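Local coordinates for protein Cas13d (PDB 6IV9) that binds a CRISPR RNA as the type VI effector Cas13d and uses its two HEPN domains in CRISPR RNA maturation and target RNA cleavage, at residues G78-V82 with D526-E530; L518-I522 with L563-K567; N371-S375 with L426-L430. The protein carries 2 engineered substitutions. All coordinates share one frame; numbering follows the deposited sequence.

Contact 1: residues G78-V82 with D526-E530; sequences GNSAV and DNIKE. With nucleotides of chain B.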
loop_
_atom_site.group_PDB
_atom_site.type_symbol
_atom_site.label_atom_id
_atom_site.label_comp_id
_atom_site.label_asym_id
_atom_site.label_seq_id
_atom_site.Cartn_x
_atom_site.Cartn_y
_atom_site.Cartn_z
ATOM N N GLY A 78 20.179 -4.565 -9.124
ATOM C CA GLY A 78 19.015 -3.872 -8.557
ATOM C C GLY A 78 18.800 -2.523 -9.208
ATOM O O GLY A 78 18.648 -2.479 -10.409
ATOM N N ASN A 79 18.779 -1.473 -8.398
ATOM C CA ASN A 79 18.525 -0.104 -8.893
ATOM C C ASN A 79 19.823 0.660 -9.169
ATOM O O ASN A 79 19.747 1.816 -9.482
ATOM C CB ASN A 79 17.572 0.676 -7.995
ATOM C CG ASN A 79 16.984 1.839 -8.749
ATOM O OD1 ASN A 79 16.776 1.751 -9.947
ATOM N ND2 ASN A 79 16.763 2.940 -8.070
ATOM N N SER A 80 20.961 0.004 -9.051
ATOM C CA SER A 80 22.255 0.671 -9.308
ATOM C C SER A 80 22.408 1.049 -10.778
ATOM O O SER A 80 22.010 0.284 -11.622
ATOM C CB SER A 80 23.371 -0.181 -8.874
ATOM O OG SER A 80 23.215 -0.471 -7.515
ATOM N N ALA A 81 23.047 2.187 -11.006
ATOM C CA ALA A 81 23.323 2.732 -12.347
ATOM C C ALA A 81 24.812 2.589 -12.657
ATOM O O ALA A 81 25.605 2.824 -11.785
ATOM C CB ALA A 81 22.926 4.175 -12.404
ATOM N N VAL A 82 25.137 2.143 -13.859
ATOM C CA VAL A 82 26.553 2.080 -14.294
ATOM C C VAL A 82 26.720 3.230 -15.282
ATOM O O VAL A 82 26.072 3.198 -16.305
ATOM C CB VAL A 82 26.870 0.737 -14.969
ATOM C CG1 VAL A 82 28.237 0.742 -15.613
ATOM C CG2 VAL A 82 26.731 -0.425 -14.017
ATOM N N ASP A 526 15.110 4.534 -2.922
ATOM C CA ASP A 526 16.178 3.875 -3.707
ATOM C C ASP A 526 16.496 4.737 -4.932
ATOM O O ASP A 526 17.651 4.914 -5.236
ATOM C CB ASP A 526 15.721 2.483 -4.117
ATOM C CG ASP A 526 16.835 1.492 -4.388
ATOM O OD1 ASP A 526 17.975 1.820 -4.156
ATOM O OD2 ASP A 526 16.522 0.390 -4.808
ATOM N N ASN A 527 15.472 5.254 -5.593
ATOM C CA ASN A 527 15.674 6.124 -6.775
ATOM C C ASN A 527 16.378 7.420 -6.367
ATOM O O ASN A 527 17.290 7.832 -7.043
ATOM C CB ASN A 527 14.351 6.451 -7.452
ATOM C CG ASN A 527 13.813 5.284 -8.242
ATOM O OD1 ASN A 527 14.562 4.436 -8.674
ATOM N ND2 ASN A 527 12.513 5.233 -8.418
ATOM N N ILE A 528 15.934 8.016 -5.273
ATOM C CA ILE A 528 16.517 9.297 -4.802
ATOM C C ILE A 528 17.990 9.066 -4.470
ATOM O O ILE A 528 18.797 9.858 -4.867
ATOM C CB ILE A 528 15.728 9.832 -3.597
ATOM C CG1 ILE A 528 14.299 10.225 -3.983
ATOM C CG2 ILE A 528 16.479 10.968 -2.936
ATOM C CD1 ILE A 528 13.352 10.348 -2.836
ATOM N N LYS A 529 18.306 7.974 -3.799
ATOM C CA LYS A 529 19.725 7.713 -3.457
ATOM C C LYS A 529 20.552 7.579 -4.747
ATOM O O LYS A 529 21.644 8.085 -4.778
ATOM C CB LYS A 529 19.845 6.550 -2.475
ATOM C CG LYS A 529 19.775 5.164 -3.057
ATOM C CD LYS A 529 21.082 4.441 -2.990
ATOM C CE LYS A 529 20.999 3.042 -3.542
ATOM N NZ LYS A 529 20.404 3.010 -4.894
ATOM N N GLU A 530 20.010 6.911 -5.757
ATOM C CA GLU A 530 20.728 6.736 -7.044
ATOM C C GLU A 530 20.911 8.076 -7.765
ATOM O O GLU A 530 21.964 8.293 -8.278
ATOM C CB GLU A 530 20.048 5.677 -7.902
ATOM C CG GLU A 530 21.008 4.888 -8.757
ATOM C CD GLU A 530 22.174 4.223 -8.041
ATOM O OE1 GLU A 530 22.030 3.843 -6.886
ATOM O OE2 GLU A 530 23.211 4.081 -8.664
ATOM P P A B 29 7.228 4.190 -13.576
ATOM O OP1 A B 29 7.592 3.765 -12.270
ATOM O OP2 A B 29 7.496 5.563 -14.067
ATOM O "O5'" A B 29 7.921 3.121 -14.535
ATOM C "C5'" A B 29 7.647 3.138 -15.939
ATOM C "C4'" A B 29 8.908 2.754 -16.671
ATOM O "O4'" A B 29 9.920 3.743 -16.352
ATOM C "C3'" A B 29 9.539 1.445 -16.224
ATOM O "O3'" A B 29 8.840 0.313 -16.757
ATOM C "C2'" A B 29 10.965 1.640 -16.734
ATOM O "O2'" A B 29 11.044 1.437 -18.143
ATOM C "C1'" A B 29 11.189 3.126 -16.391
ATOM N N9 A B 29 11.781 3.288 -15.098
ATOM C C8 A B 29 11.174 3.525 -13.888
ATOM N N7 A B 29 11.990 3.445 -12.875
ATOM C C5 A B 29 13.206 3.107 -13.446
ATOM C C6 A B 29 14.461 2.824 -12.895
ATOM N N6 A B 29 14.729 2.889 -11.593
ATOM N N1 A B 29 15.464 2.499 -13.747
ATOM C C2 A B 29 15.200 2.457 -15.052
ATOM N N3 A B 29 14.055 2.677 -15.684
ATOM C C4 A B 29 13.079 2.965 -14.807
ATOM P P C B 30 8.937 -1.112 -16.073
ATOM O OP1 C B 30 7.960 -1.920 -16.754
ATOM O OP2 C B 30 8.943 -0.973 -14.606
ATOM O "O5'" C B 30 10.407 -1.641 -16.358
ATOM C "C5'" C B 30 10.788 -2.072 -17.671
ATOM C "C4'" C B 30 12.057 -2.880 -17.586
ATOM O "O4'" C B 30 13.156 -2.069 -17.098
ATOM C "C3'" C B 30 12.096 -4.085 -16.674
ATOM O "O3'" C B 30 11.364 -5.164 -17.225
ATOM C "C2'" C B 30 13.604 -4.355 -16.638
ATOM O "O2'" C B 30 14.066 -5.050 -17.790
ATOM C "C1'" C B 30 14.149 -2.929 -16.588
ATOM N N1 C B 30 14.513 -2.486 -15.238
ATOM C C2 C B 30 15.660 -3.055 -14.710
ATOM O O2 C B 30 16.289 -3.868 -15.405
ATOM N N3 C B 30 16.056 -2.709 -13.465
ATOM C C4 C B 30 15.392 -1.769 -12.790
ATOM N N4 C B 30 15.887 -1.386 -11.625
ATOM C C5 C B 30 14.232 -1.132 -13.329
ATOM C C6 C B 30 13.879 -1.469 -14.580
ATOM P P U B 23 12.780 6.875 -18.641
ATOM O OP1 U B 23 14.177 7.304 -18.457
ATOM O OP2 U B 23 12.423 5.475 -18.734
ATOM O "O5'" U B 23 11.996 7.497 -17.391
ATOM C "C5'" U B 23 10.697 7.024 -16.966
ATOM C "C4'" U B 23 10.520 7.373 -15.488
ATOM O "O4'" U B 23 11.447 6.541 -14.746
ATOM C "C3'" U B 23 10.913 8.817 -15.138
ATOM O "O3'" U B 23 10.024 9.343 -14.176
ATOM C "C2'" U B 23 12.291 8.682 -14.540
ATOM O "O2'" U B 23 12.685 9.769 -13.702
ATOM C "C1'" U B 23 12.195 7.324 -13.838
ATOM N N1 U B 23 13.529 6.726 -13.684
ATOM C C2 U B 23 14.044 6.574 -12.409
ATOM O O2 U B 23 13.437 6.883 -11.418
ATOM N N3 U B 23 15.326 6.084 -12.356
ATOM C C4 U B 23 16.127 5.758 -13.400
ATOM O O4 U B 23 17.268 5.355 -13.180
ATOM C C5 U B 23 15.523 5.916 -14.688
ATOM C C6 U B 23 14.273 6.373 -14.779
HETATM O O HOH W 1 18.679 -1.373 -5.515
HETATM O O HOH W 2 23.941 2.090 -6.051
HETATM O O HOH W 3 25.752 5.643 -9.716
#
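Asn79 meets the helix segment 526-530 chiefly at Asn527; the two side chains run crosswise, with their amide planes 65° apart. ND2 of Asn79 gives Asn527 OD1 a weak bond, short at 2.7 Å but bent to 130°. N6 of A29 of chain B lies between the two amides, bonded to Asn79 OD1 at 2.9 Å and, weakly, to Asn527 OD1; Lys61 also holds Asn79 OD1. Beside it, N4 of C30 of chain B makes a nearly straight bond to Gly78 O (3.2 Å, 173°). CB of Asn79 lies 3.4 Å from Asp526 OD2, and one water joins that oxygen to the Asn79 backbone N.

Farther along, the Glu530 chain bends at chi2 and brings CG close to Asn79 O, while OE2 takes Ala81 N at 3.0 Å, the donor standing well above the carboxylate plane. Two further waters tie this carboxylate to Ser80 OG and, weakly, to Ala81 O. In the second shell, Lys529 NZ bridges Glu530 OE1, on its anti lone pair, at 2.7 Å and Asp526 OD1 at 2.8 Å, which fixes both acids; Asn175 takes ND2 of Asn527. The hairpin loop between strands 69-75 and 81-88 and a face of helix 511-535 thus contact the base edges of A29 and C30 of chain B, consistent with crRNA recognition, backed by an Asp-Lys-Glu salt-bridge network.

Contact 2: residues L518-I522 with L563-K567; sequences LTTLI and LFIVK. With nucleotides of chain B.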
loop_
_atom_site.group_PDB
_atom_site.type_symbol
_atom_site.label_atom_id
_atom_site.label_comp_id
_atom_site.label_asym_id
_atom_site.label_seq_id
_atom_site.Cartn_x
_atom_site.Cartn_y
_atom_site.Cartn_z
ATOM N N LEU A 518 4.942 0.456 1.981
ATOM C CA LEU A 518 6.393 0.207 2.138
ATOM C C LEU A 518 7.090 -0.027 0.798
ATOM O O LEU A 518 8.109 0.563 0.582
ATOM C CB LEU A 518 6.620 -0.945 3.107
ATOM C CG LEU A 518 6.705 -0.520 4.571
ATOM C CD1 LEU A 518 7.933 0.325 4.809
ATOM C CD2 LEU A 518 5.480 0.256 4.981
ATOM N N THR A 519 6.534 -0.853 -0.074
ATOM C CA THR A 519 7.248 -1.071 -1.355
ATOM C C THR A 519 7.357 0.250 -2.118
ATOM O O THR A 519 8.362 0.490 -2.701
ATOM C CB THR A 519 6.613 -2.183 -2.189
ATOM O OG1 THR A 519 5.294 -1.798 -2.548
ATOM C CG2 THR A 519 6.644 -3.513 -1.482
ATOM N N THR A 520 6.313 1.066 -2.092
ATOM C CA THR A 520 6.382 2.375 -2.784
ATOM C C THR A 520 7.461 3.260 -2.146
ATOM O O THR A 520 8.292 3.750 -2.879
ATOM C CB THR A 520 5.033 3.101 -2.742
ATOM O OG1 THR A 520 4.006 2.312 -3.326
ATOM C CG2 THR A 520 5.071 4.438 -3.443
ATOM N N LEU A 521 7.472 3.377 -0.820
ATOM C CA LEU A 521 8.495 4.226 -0.157
ATOM C C LEU A 521 9.890 3.681 -0.465
ATOM O O LEU A 521 10.738 4.451 -0.792
ATOM C CB LEU A 521 8.275 4.245 1.356
ATOM C CG LEU A 521 7.026 4.957 1.862
ATOM C CD1 LEU A 521 6.951 4.897 3.372
ATOM C CD2 LEU A 521 7.006 6.394 1.402
ATOM N N ILE A 522 10.068 2.368 -0.410
ATOM C CA ILE A 522 11.419 1.785 -0.626
ATOM C C ILE A 522 11.886 2.116 -2.038
ATOM O O ILE A 522 12.998 2.497 -2.205
ATOM C CB ILE A 522 11.403 0.269 -0.391
ATOM C CG1 ILE A 522 11.130 -0.071 1.070
ATOM C CG2 ILE A 522 12.673 -0.379 -0.898
ATOM C CD1 ILE A 522 10.635 -1.457 1.274
ATOM N N LEU A 563 13.804 0.675 5.692
ATOM C CA LEU A 563 12.383 0.520 5.310
ATOM C C LEU A 563 12.149 -0.923 4.858
ATOM O O LEU A 563 11.098 -1.445 5.087
ATOM C CB LEU A 563 12.075 1.539 4.222
ATOM C CG LEU A 563 11.231 2.736 4.630
ATOM C CD1 LEU A 563 11.245 3.047 6.098
ATOM C CD2 LEU A 563 11.485 3.947 3.786
ATOM N N PHE A 564 13.132 -1.530 4.212
ATOM C CA PHE A 564 12.978 -2.934 3.770
ATOM C C PHE A 564 12.789 -3.821 5.007
ATOM O O PHE A 564 11.961 -4.702 5.002
ATOM C CB PHE A 564 14.188 -3.321 2.927
ATOM C CG PHE A 564 14.061 -4.599 2.148
ATOM C CD1 PHE A 564 13.465 -4.617 0.908
ATOM C CD2 PHE A 564 14.587 -5.776 2.638
ATOM C CE1 PHE A 564 13.377 -5.791 0.186
ATOM C CE2 PHE A 564 14.500 -6.952 1.917
ATOM C CZ PHE A 564 13.896 -6.956 0.695
ATOM N N ILE A 565 13.575 -3.565 6.042
ATOM C CA ILE A 565 13.467 -4.311 7.325
ATOM C C ILE A 565 12.119 -4.013 7.990
ATOM O O ILE A 565 11.497 -4.914 8.464
ATOM C CB ILE A 565 14.661 -4.007 8.238
ATOM C CG1 ILE A 565 15.947 -4.560 7.632
ATOM C CG2 ILE A 565 14.426 -4.552 9.627
ATOM C CD1 ILE A 565 17.171 -3.860 8.111
ATOM N N VAL A 566 11.676 -2.766 7.945
ATOM C CA VAL A 566 10.371 -2.390 8.545
ATOM C C VAL A 566 9.268 -3.193 7.856
ATOM O O VAL A 566 8.451 -3.727 8.544
ATOM C CB VAL A 566 10.126 -0.881 8.409
ATOM C CG1 VAL A 566 8.677 -0.515 8.624
ATOM C CG2 VAL A 566 11.021 -0.109 9.348
ATOM N N LYS A 567 9.331 -3.331 6.539
ATOM C CA LYS A 567 8.306 -4.117 5.823
ATOM C C LYS A 567 8.334 -5.557 6.343
ATOM O O LYS A 567 7.288 -6.105 6.579
ATOM C CB LYS A 567 8.609 -4.081 4.327
ATOM C CG LYS A 567 7.823 -5.033 3.448
ATOM C CD LYS A 567 8.110 -4.867 1.979
ATOM C CE LYS A 567 7.377 -5.866 1.117
ATOM N NZ LYS A 567 7.835 -7.248 1.349
ATOM P P U B 34 7.395 -8.985 -1.722
ATOM O OP1 U B 34 7.221 -9.401 -0.304
ATOM O OP2 U B 34 7.214 -9.923 -2.809
ATOM O "O5'" U B 34 6.449 -7.761 -1.977
ATOM C "C5'" U B 34 5.126 -7.927 -2.511
ATOM C "C4'" U B 34 4.550 -6.575 -2.817
ATOM O "O4'" U B 34 5.270 -5.895 -3.866
ATOM C "C3'" U B 34 3.107 -6.578 -3.303
ATOM O "O3'" U B 34 2.283 -6.714 -2.135
ATOM C "C2'" U B 34 3.020 -5.204 -3.948
ATOM O "O2'" U B 34 2.856 -4.208 -2.948
ATOM C "C1'" U B 34 4.380 -5.130 -4.643
ATOM N N1 U B 34 4.373 -5.700 -6.004
ATOM C C2 U B 34 3.732 -4.937 -6.952
ATOM O O2 U B 34 3.189 -3.882 -6.688
ATOM N N3 U B 34 3.726 -5.467 -8.204
ATOM C C4 U B 34 4.284 -6.655 -8.607
ATOM O O4 U B 34 4.249 -6.949 -9.788
ATOM C C5 U B 34 4.960 -7.381 -7.578
ATOM C C6 U B 34 4.955 -6.899 -6.328
ATOM P P C B 33 10.489 -10.637 -6.040
ATOM O OP1 C B 33 10.813 -11.817 -5.211
ATOM O OP2 C B 33 9.395 -10.637 -7.041
ATOM O "O5'" C B 33 10.155 -9.416 -5.068
ATOM C "C5'" C B 33 11.022 -9.088 -3.971
ATOM C "C4'" C B 33 10.624 -7.808 -3.327
ATOM O "O4'" C B 33 10.923 -6.709 -4.220
ATOM C "C3'" C B 33 9.143 -7.630 -3.037
ATOM O "O3'" C B 33 8.785 -8.276 -1.831
ATOM C "C2'" C B 33 9.043 -6.128 -2.922
ATOM O "O2'" C B 33 9.604 -5.623 -1.723
ATOM C "C1'" C B 33 9.928 -5.706 -4.087
ATOM N N1 C B 33 9.168 -5.568 -5.351
ATOM C C2 C B 33 8.476 -4.371 -5.552
ATOM O O2 C B 33 8.483 -3.519 -4.650
ATOM N N3 C B 33 7.788 -4.195 -6.699
ATOM C C4 C B 33 7.740 -5.172 -7.608
ATOM N N4 C B 33 7.094 -4.935 -8.742
ATOM C C5 C B 33 8.465 -6.386 -7.448
ATOM C C6 C B 33 9.177 -6.531 -6.322
#
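Leu518 and Lys567 lie alongside each other, pointing opposite ways, their CB atoms 3.9 Å apart, at one end of a contact between two helical segments. At the other end Ile522 and Leu563 pass in the same antiparallel manner, with Ile522 CG1 packed 3.7 Å from Leu563 CB. Between these pairs the Leu518 side chain runs crosswise to Val566; its CD1 sits 4.0 Å from Val566 CG1 and also touches the carbonyl O and CG of Leu563. Leu563 places CD2 on CB of Leu521, while CD1 of Ile522 reaches over the backbone of Phe564, 3.7 Å from its CA, and approaches the ring obliquely.

The two segments run antiparallel, at 171° with their axes 9.5 Å apart, and belong to helices 511-535 and 556-570, neighbours in the largely helical body of the protein. Helix 497-505 adds Ile502 against Leu518 and Leu521, and Ile179 and Ile182 of helix 168-197 close on Leu521, so the apolar seam is buried from several sides.

Along the border with the RNA the packing gives way to polar contacts. The Lys567 chain leaves with CG anti to the backbone N (chi1 169°) and stays extended until a bend at chi4 (-66°), laying its methylenes across Thr519, whose CG2 lies 3.6 Å from CE. NZ then reaches OP1 of U34 of chain B at 2.8 Å, with a longer, weak bond to O3' of C33 of chain B. Thr519 itself faces the nucleotides: CB lies 3.4 Å from O2 of C33 of chain B, while OG1 is hydrogen-bonded to Asn515 O, one turn back in its own helix.

Contact 3: residues N371-S375 with L426-L430; sequences NLGFS and LVRKL. With nucleotides of chain B.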
loop_
_atom_site.group_PDB
_atom_site.type_symbol
_atom_site.label_atom_id
_atom_site.label_comp_id
_atom_site.label_asym_id
_atom_site.label_seq_id
_atom_site.Cartn_x
_atom_site.Cartn_y
_atom_site.Cartn_z
ATOM N N ASN A 371 15.879 -9.612 -2.288
ATOM C CA ASN A 371 16.742 -8.601 -2.938
ATOM C C ASN A 371 17.712 -9.261 -3.936
ATOM O O ASN A 371 18.783 -8.732 -4.110
ATOM C CB ASN A 371 17.400 -7.675 -1.925
ATOM C CG ASN A 371 17.921 -6.434 -2.600
ATOM O OD1 ASN A 371 17.383 -6.019 -3.610
ATOM N ND2 ASN A 371 19.001 -5.884 -2.090
ATOM N N LEU A 372 17.349 -10.415 -4.486
ATOM C CA LEU A 372 18.163 -11.210 -5.442
ATOM C C LEU A 372 17.994 -10.753 -6.902
ATOM O O LEU A 372 18.891 -11.008 -7.671
ATOM C CB LEU A 372 17.695 -12.659 -5.320
ATOM C CG LEU A 372 18.571 -13.640 -4.562
ATOM C CD1 LEU A 372 19.485 -12.958 -3.582
ATOM C CD2 LEU A 372 17.733 -14.703 -3.898
ATOM N N GLY A 373 16.889 -10.096 -7.255
ATOM C CA GLY A 373 16.642 -9.708 -8.655
ATOM C C GLY A 373 15.765 -10.710 -9.392
ATOM O O GLY A 373 15.602 -10.596 -10.577
ATOM N N PHE A 374 15.248 -11.689 -8.671
ATOM C CA PHE A 374 14.287 -12.686 -9.194
ATOM C C PHE A 374 13.507 -13.265 -8.011
ATOM O O PHE A 374 13.956 -13.149 -6.902
ATOM C CB PHE A 374 14.975 -13.757 -10.032
ATOM C CG PHE A 374 16.157 -14.372 -9.348
ATOM C CD1 PHE A 374 15.999 -15.425 -8.476
ATOM C CD2 PHE A 374 17.422 -13.867 -9.549
ATOM C CE1 PHE A 374 17.091 -15.976 -7.837
ATOM C CE2 PHE A 374 18.513 -14.421 -8.915
ATOM C CZ PHE A 374 18.341 -15.468 -8.056
ATOM N N SER A 375 12.391 -13.915 -8.301
ATOM C CA SER A 375 11.514 -14.436 -7.235
ATOM C C SER A 375 11.900 -15.861 -6.848
ATOM O O SER A 375 11.809 -16.729 -7.666
ATOM C CB SER A 375 10.083 -14.350 -7.657
ATOM O OG SER A 375 9.238 -15.003 -6.758
ATOM N N LEU A 426 20.680 -15.400 -14.296
ATOM C CA LEU A 426 19.200 -15.431 -14.296
ATOM C C LEU A 426 18.640 -14.010 -14.439
ATOM O O LEU A 426 17.749 -13.812 -15.231
ATOM C CB LEU A 426 18.755 -16.087 -12.998
ATOM C CG LEU A 426 17.260 -16.272 -12.858
ATOM C CD1 LEU A 426 16.687 -16.890 -14.101
ATOM C CD2 LEU A 426 16.945 -17.105 -11.642
ATOM N N VAL A 427 19.205 -13.056 -13.717
ATOM C CA VAL A 427 18.736 -11.649 -13.813
ATOM C C VAL A 427 18.945 -11.158 -15.244
ATOM O O VAL A 427 18.048 -10.580 -15.786
ATOM C CB VAL A 427 19.475 -10.754 -12.810
ATOM C CG1 VAL A 427 19.188 -9.290 -13.053
ATOM C CG2 VAL A 427 19.143 -11.134 -11.383
ATOM N N ARG A 428 20.089 -11.457 -15.838
ATOM C CA ARG A 428 20.330 -10.983 -17.216
ATOM C C ARG A 428 19.267 -11.565 -18.147
ATOM O O ARG A 428 18.735 -10.829 -18.922
ATOM C CB ARG A 428 21.741 -11.376 -17.646
ATOM C CG ARG A 428 22.128 -10.903 -19.032
ATOM C CD ARG A 428 23.600 -11.121 -19.294
ATOM N NE ARG A 428 24.395 -10.089 -18.674
ATOM C CZ ARG A 428 25.643 -10.238 -18.269
ATOM N NH1 ARG A 428 26.391 -11.213 -18.754
ATOM N NH2 ARG A 428 26.143 -9.402 -17.388
ATOM N N LYS A 429 18.954 -12.848 -18.028
ATOM C CA LYS A 429 17.946 -13.441 -18.935
ATOM C C LYS A 429 16.592 -12.769 -18.723
ATOM O O LYS A 429 15.928 -12.532 -19.689
ATOM C CB LYS A 429 17.789 -14.941 -18.695
ATOM C CG LYS A 429 18.930 -15.804 -19.195
ATOM C CD LYS A 429 18.721 -17.241 -18.863
ATOM C CE LYS A 429 19.894 -18.108 -19.240
ATOM N NZ LYS A 429 20.665 -18.510 -18.044
ATOM N N LEU A 430 16.209 -12.530 -17.474
ATOM C CA LEU A 430 14.914 -11.878 -17.171
ATOM C C LEU A 430 14.913 -10.454 -17.729
ATOM O O LEU A 430 13.930 -10.051 -18.289
ATOM C CB LEU A 430 14.701 -11.908 -15.661
ATOM C CG LEU A 430 14.505 -13.311 -15.099
ATOM C CD1 LEU A 430 14.536 -13.319 -13.593
ATOM C CD2 LEU A 430 13.235 -13.936 -15.618
ATOM P P C B 32 11.529 -10.297 -12.494
ATOM O OP1 C B 32 11.282 -11.770 -12.597
ATOM O OP2 C B 32 10.414 -9.385 -12.731
ATOM O "O5'" C B 32 12.222 -10.024 -11.110
ATOM C "C5'" C B 32 11.517 -9.738 -9.893
ATOM C "C4'" C B 32 12.486 -9.253 -8.871
ATOM O "O4'" C B 32 12.995 -7.967 -9.279
ATOM C "C3'" C B 32 11.871 -8.994 -7.514
ATOM O "O3'" C B 32 11.825 -10.188 -6.742
ATOM C "C2'" C B 32 12.822 -7.976 -6.929
ATOM O "O2'" C B 32 13.994 -8.548 -6.391
ATOM C "C1'" C B 32 13.126 -7.119 -8.149
ATOM N N1 C B 32 12.194 -5.981 -8.307
ATOM C C2 C B 32 12.256 -4.935 -7.391
ATOM O O2 C B 32 13.041 -5.021 -6.442
ATOM N N3 C B 32 11.454 -3.863 -7.557
ATOM C C4 C B 32 10.624 -3.807 -8.601
ATOM N N4 C B 32 9.863 -2.718 -8.735
ATOM C C5 C B 32 10.591 -4.826 -9.595
ATOM C C6 C B 32 11.385 -5.892 -9.407
ATOM P P U B 31 10.640 -6.114 -16.086
ATOM O OP1 U B 31 10.075 -7.137 -16.957
ATOM O OP2 U B 31 9.918 -5.336 -15.045
ATOM O "O5'" U B 31 11.750 -6.793 -15.185
ATOM C "C5'" U B 31 12.677 -7.717 -15.811
ATOM C "C4'" U B 31 13.707 -8.090 -14.784
ATOM O "O4'" U B 31 14.502 -6.935 -14.471
ATOM C "C3'" U B 31 13.222 -8.537 -13.402
ATOM O "O3'" U B 31 12.709 -9.877 -13.426
ATOM C "C2'" U B 31 14.488 -8.381 -12.577
ATOM O "O2'" U B 31 15.389 -9.430 -12.813
ATOM C "C1'" U B 31 15.050 -7.091 -13.166
ATOM N N1 U B 31 14.592 -5.965 -12.367
ATOM C C2 U B 31 15.286 -5.698 -11.219
ATOM O O2 U B 31 16.231 -6.377 -10.852
ATOM N N3 U B 31 14.820 -4.629 -10.515
ATOM C C4 U B 31 13.745 -3.821 -10.838
ATOM O O4 U B 31 13.413 -2.912 -10.080
ATOM C C5 U B 31 13.086 -4.172 -12.043
ATOM C C6 U B 31 13.516 -5.209 -12.744
ATOM P P C B 33 10.489 -10.637 -6.040
ATOM O OP1 C B 33 10.813 -11.817 -5.211
ATOM O OP2 C B 33 9.395 -10.637 -7.041
ATOM O "O5'" C B 33 10.155 -9.416 -5.068
ATOM C "C5'" C B 33 11.022 -9.088 -3.971
ATOM C "C4'" C B 33 10.624 -7.808 -3.327
ATOM O "O4'" C B 33 10.923 -6.709 -4.220
ATOM C "C3'" C B 33 9.143 -7.630 -3.037
ATOM O "O3'" C B 33 8.785 -8.276 -1.831
ATOM C "C2'" C B 33 9.043 -6.128 -2.922
ATOM O "O2'" C B 33 9.604 -5.623 -1.723
ATOM C "C1'" C B 33 9.928 -5.706 -4.087
ATOM N N1 C B 33 9.168 -5.568 -5.351
ATOM C C2 C B 33 8.476 -4.371 -5.552
ATOM O O2 C B 33 8.483 -3.519 -4.650
ATOM N N3 C B 33 7.788 -4.195 -6.699
ATOM C C4 C B 33 7.740 -5.172 -7.608
ATOM N N4 C B 33 7.094 -4.935 -8.742
ATOM C C5 C B 33 8.465 -6.386 -7.448
ATOM C C6 C B 33 9.177 -6.531 -6.322
#
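Phe374 lies against Leu426, Val427 and Leu430, where the loop before helix 376-386 packs on helix 420-432 within the mainly helical part of the protein; loop and helix both contact the sugar-phosphate backbone at U31 and C32 of chain B. The ring contact is a CH-pi interaction: Leu426 sets CD2 over the centre of the ring, 3.7 Å from the centroid and 13° off the normal. On the opposite face Leu372 CB sits toward the rim, so the ring is held between two leucines, and Tyr415 meets it edge-to-face.

Apolar contacts complete the fit. With CG between the backbone N and the carbonyl carbon (chi1 50°), the ring has Leu426 CD2 over its face and Val427 CG2 at its edge, in plane, 3.7 Å from Phe374 CD2. Leu430 CD1 touches Phe374 CB at 3.6 Å. Leu430 CD1 and CB also pack against the backbone of C32 and U31 of chain B, CD1 lying 3.7 Å from OP1 of C32 of chain B. Gly373 has a positive phi (96°), and its O passes close to Val427 CG2.

Polar contacts go to the RNA and to the next helix. The 2'-hydroxyl of C32 of chain B receives a weak bond from Gly373 N. The O2' of U31 of chain B stands 2.5 Å from Gly373 O, an unusually short and therefore doubtful distance. At the far end of the loop Ser375 is the N-cap of helix 376-386, its OG bonded to Lys378 N.

From the N terminus, residues 78-82 lead into strand 81-88 and reach, 444 residues later, helix 511-535, so contact 1 closes a very long loop. Contact 3 is nested inside it: the loop at 371-375 meets helix 420-432 after 50 intervening residues, most of them helical. Contact 2 opens only after contact 3 has closed, and it crosses contact 1, because 518-522 precedes 526-530 on the same helix while its partner 563-567 follows. Helix 511-535 is thus shared: its earlier part packs on helix 556-570 and the later part reaches the loop before strand 81-88. All three contacts touch nucleotides of chain B, together following the crRNA from U23 and A29 to U34.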